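Local atomic coordinates of CRISPR protein (Archaeoglobus fulgidus, PDB entry 4MJK), a protein that probably serves as a Cas5-type subunit of the archaeal type I-A Cascade, the CRISPR RNA-guided complex of antiviral defence. Residues V167-G172 against D249-E254. Residues are numbered along the deposited sequence; the frame is centred on the assembly and turned at random.
Sequences VTQKDG and DFKAYE
Thr168 and Lys170 pair with Glu254 and Ala252 as antiparallel, hydrogen-bonded residues, joining two neighbouring strands, 157-170 and 250-255, of the antiparallel sheet in this Cas5-like RAMP protein. Each pair is closed by two backbone bonds; the straightest, from Lys170 N to Ala252 O, spans 2.8 Å with an angle of 172° at the hydrogen. Between them, Gln169 and Tyr253 form the non-hydrogen-bonded pair, and their side chains run alongside each other on the opposite face, amide and ring planes 32° apart. Gln169 CG, anti to its backbone N (chi1 -162°), lies 3.7 Å from Tyr253 CE1. Further along the Gln169 chain, OE1 comes within 3.1 Å of Lys251 CG. Val167 CG2 meets the adjoining ring carbon, 4.1 Å from Tyr253 CD1. Buried against Val133, Leu67 and Ala68, the tyrosine spends its hydroxyl in a hydrogen bond to the carbonyl of Arg263. An alanine in place of Tyr253 would probably open a gap beside Val167 CG2 and Gln169 CG and leave that carbonyl without its hydroxyl partner. The contact is looser where its charged side chains stand toward solvent. On the face shared with Thr168 and Ala252, exposed Lys170 bends back to meet the extended Glu254 chain in a weak salt bridge, NZ to OE1 3.1 Å. Past the last strand pair, Asp171 and Lys251 lie side by side, and their equally weak salt bridge rests on a single approach, Lys251 NZ to Asp171 OD2 at 3.2 Å.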
loop_
_atom_site.group_PDB
_atom_site.type_symbol
_atom_site.label_atom_id
_atom_site.label_comp_id
_atom_site.label_asym_id
_atom_site.label_seq_id
_atom_site.Cartn_x
_atom_site.Cartn_y
_atom_site.Cartn_z
ATOM N N VAL A 167 -2.527 -6.822 -34.499
ATOM C CA VAL A 167 -1.294 -6.032 -34.484
ATOM C C VAL A 167 -0.541 -6.103 -35.819
ATOM O O VAL A 167 -0.664 -7.080 -36.560
ATOM C CB VAL A 167 -0.338 -6.453 -33.330
ATOM C CG1 VAL A 167 -1.024 -6.299 -31.992
ATOM C CG2 VAL A 167 0.147 -7.888 -33.507
ATOM N N THR A 168 0.223 -5.056 -36.112
ATOM C CA THR A 168 1.109 -5.021 -37.271
ATOM C C THR A 168 2.556 -5.088 -36.797
ATOM O O THR A 168 2.920 -4.428 -35.822
ATOM C CB THR A 168 0.933 -3.706 -38.051
ATOM O OG1 THR A 168 -0.422 -3.595 -38.499
ATOM C CG2 THR A 168 1.867 -3.659 -39.249
ATOM N N GLN A 169 3.384 -5.875 -37.479
ATOM C CA GLN A 169 4.793 -5.983 -37.112
ATOM C C GLN A 169 5.621 -4.983 -37.910
ATOM O O GLN A 169 5.549 -4.960 -39.140
ATOM C CB GLN A 169 5.304 -7.403 -37.365
ATOM C CG GLN A 169 6.604 -7.740 -36.643
ATOM C CD GLN A 169 7.053 -9.177 -36.875
ATOM O OE1 GLN A 169 7.643 -9.809 -35.994
ATOM N NE2 GLN A 169 6.783 -9.697 -38.066
ATOM N N LYS A 170 6.405 -4.162 -37.211
ATOM C CA LYS A 170 7.265 -3.165 -37.853
ATOM C C LYS A 170 8.697 -3.264 -37.327
ATOM O O LYS A 170 8.941 -3.842 -36.270
ATOM C CB LYS A 170 6.733 -1.754 -37.589
ATOM C CG LYS A 170 5.256 -1.535 -37.942
ATOM C CD LYS A 170 5.083 -0.892 -39.318
ATOM C CE LYS A 170 3.604 -0.688 -39.677
ATOM N NZ LYS A 170 2.927 0.297 -38.777
ATOM N N ASP A 171 9.652 -2.713 -38.071
ATOM C CA ASP A 171 10.983 -2.481 -37.515
ATOM C C ASP A 171 11.488 -1.090 -37.905
ATOM O O ASP A 171 10.746 -0.307 -38.501
ATOM C CB ASP A 171 11.969 -3.602 -37.868
ATOM C CG ASP A 171 12.191 -3.745 -39.361
ATOM O OD1 ASP A 171 11.983 -2.755 -40.092
ATOM O OD2 ASP A 171 12.583 -4.850 -39.793
ATOM N N GLY A 172 12.720 -0.759 -37.541
ATOM C CA GLY A 172 13.213 0.587 -37.775
ATOM C C GLY A 172 12.882 1.527 -36.625
ATOM O O GLY A 172 12.795 1.099 -35.467
ATOM N N ASP A 249 16.952 -9.349 -33.668
ATOM C CA ASP A 249 15.930 -10.301 -33.198
ATOM C C ASP A 249 14.616 -9.647 -32.715
ATOM O O ASP A 249 13.710 -10.342 -32.243
ATOM C CB ASP A 249 16.487 -11.172 -32.062
ATOM C CG ASP A 249 17.795 -11.858 -32.435
ATOM O OD1 ASP A 249 17.902 -12.357 -33.579
ATOM O OD2 ASP A 249 18.719 -11.893 -31.588
ATOM N N PHE A 250 14.517 -8.322 -32.820
ATOM C CA PHE A 250 13.399 -7.606 -32.217
ATOM C C PHE A 250 12.547 -6.914 -33.253
ATOM O O PHE A 250 13.040 -6.546 -34.319
ATOM C CB PHE A 250 13.904 -6.573 -31.211
ATOM C CG PHE A 250 14.606 -7.177 -30.040
ATOM C CD1 PHE A 250 15.974 -7.427 -30.090
ATOM C CD2 PHE A 250 13.899 -7.521 -28.894
ATOM C CE1 PHE A 250 16.628 -7.997 -29.015
ATOM C CE2 PHE A 250 14.540 -8.093 -27.814
ATOM C CZ PHE A 250 15.909 -8.332 -27.869
ATOM N N LYS A 251 11.272 -6.731 -32.912
ATOM C CA LYS A 251 10.306 -6.062 -33.765
ATOM C C LYS A 251 9.408 -5.214 -32.887
ATOM O O LYS A 251 9.246 -5.497 -31.704
ATOM C CB LYS A 251 9.413 -7.078 -34.475
ATOM C CG LYS A 251 10.140 -8.090 -35.363
ATOM C CD LYS A 251 10.638 -7.431 -36.639
ATOM C CE LYS A 251 11.271 -8.448 -37.575
ATOM N NZ LYS A 251 11.941 -7.758 -38.701
ATOM N N ALA A 252 8.800 -4.204 -33.487
ATOM C CA ALA A 252 7.772 -3.408 -32.849
ATOM C C ALA A 252 6.402 -3.919 -33.281
ATOM O O ALA A 252 6.189 -4.219 -34.462
ATOM C CB ALA A 252 7.935 -1.955 -33.247
ATOM N N TYR A 253 5.473 -4.026 -32.336
ATOM C CA TYR A 253 4.119 -4.465 -32.654
ATOM C C TYR A 253 3.161 -3.330 -32.378
ATOM O O TYR A 253 3.190 -2.735 -31.301
ATOM C CB TYR A 253 3.730 -5.709 -31.849
ATOM C CG TYR A 253 4.579 -6.899 -32.181
ATOM C CD1 TYR A 253 4.212 -7.782 -33.193
ATOM C CD2 TYR A 253 5.776 -7.131 -31.511
ATOM C CE1 TYR A 253 5.008 -8.872 -33.515
ATOM C CE2 TYR A 253 6.573 -8.225 -31.818
ATOM C CZ TYR A 253 6.185 -9.084 -32.830
ATOM O OH TYR A 253 6.981 -10.161 -33.146
ATOM N N GLU A 254 2.329 -3.013 -33.363
ATOM C CA GLU A 254 1.501 -1.822 -33.289
ATOM C C GLU A 254 0.025 -2.126 -33.480
ATOM O O GLU A 254 -0.353 -2.939 -34.332
ATOM C CB GLU A 254 1.968 -0.762 -34.307
ATOM C CG GLU A 254 1.069 0.482 -34.350
ATOM C CD GLU A 254 1.679 1.640 -35.139
ATOM O OE1 GLU A 254 2.632 1.399 -35.914
ATOM O OE2 GLU A 254 1.205 2.792 -34.980
#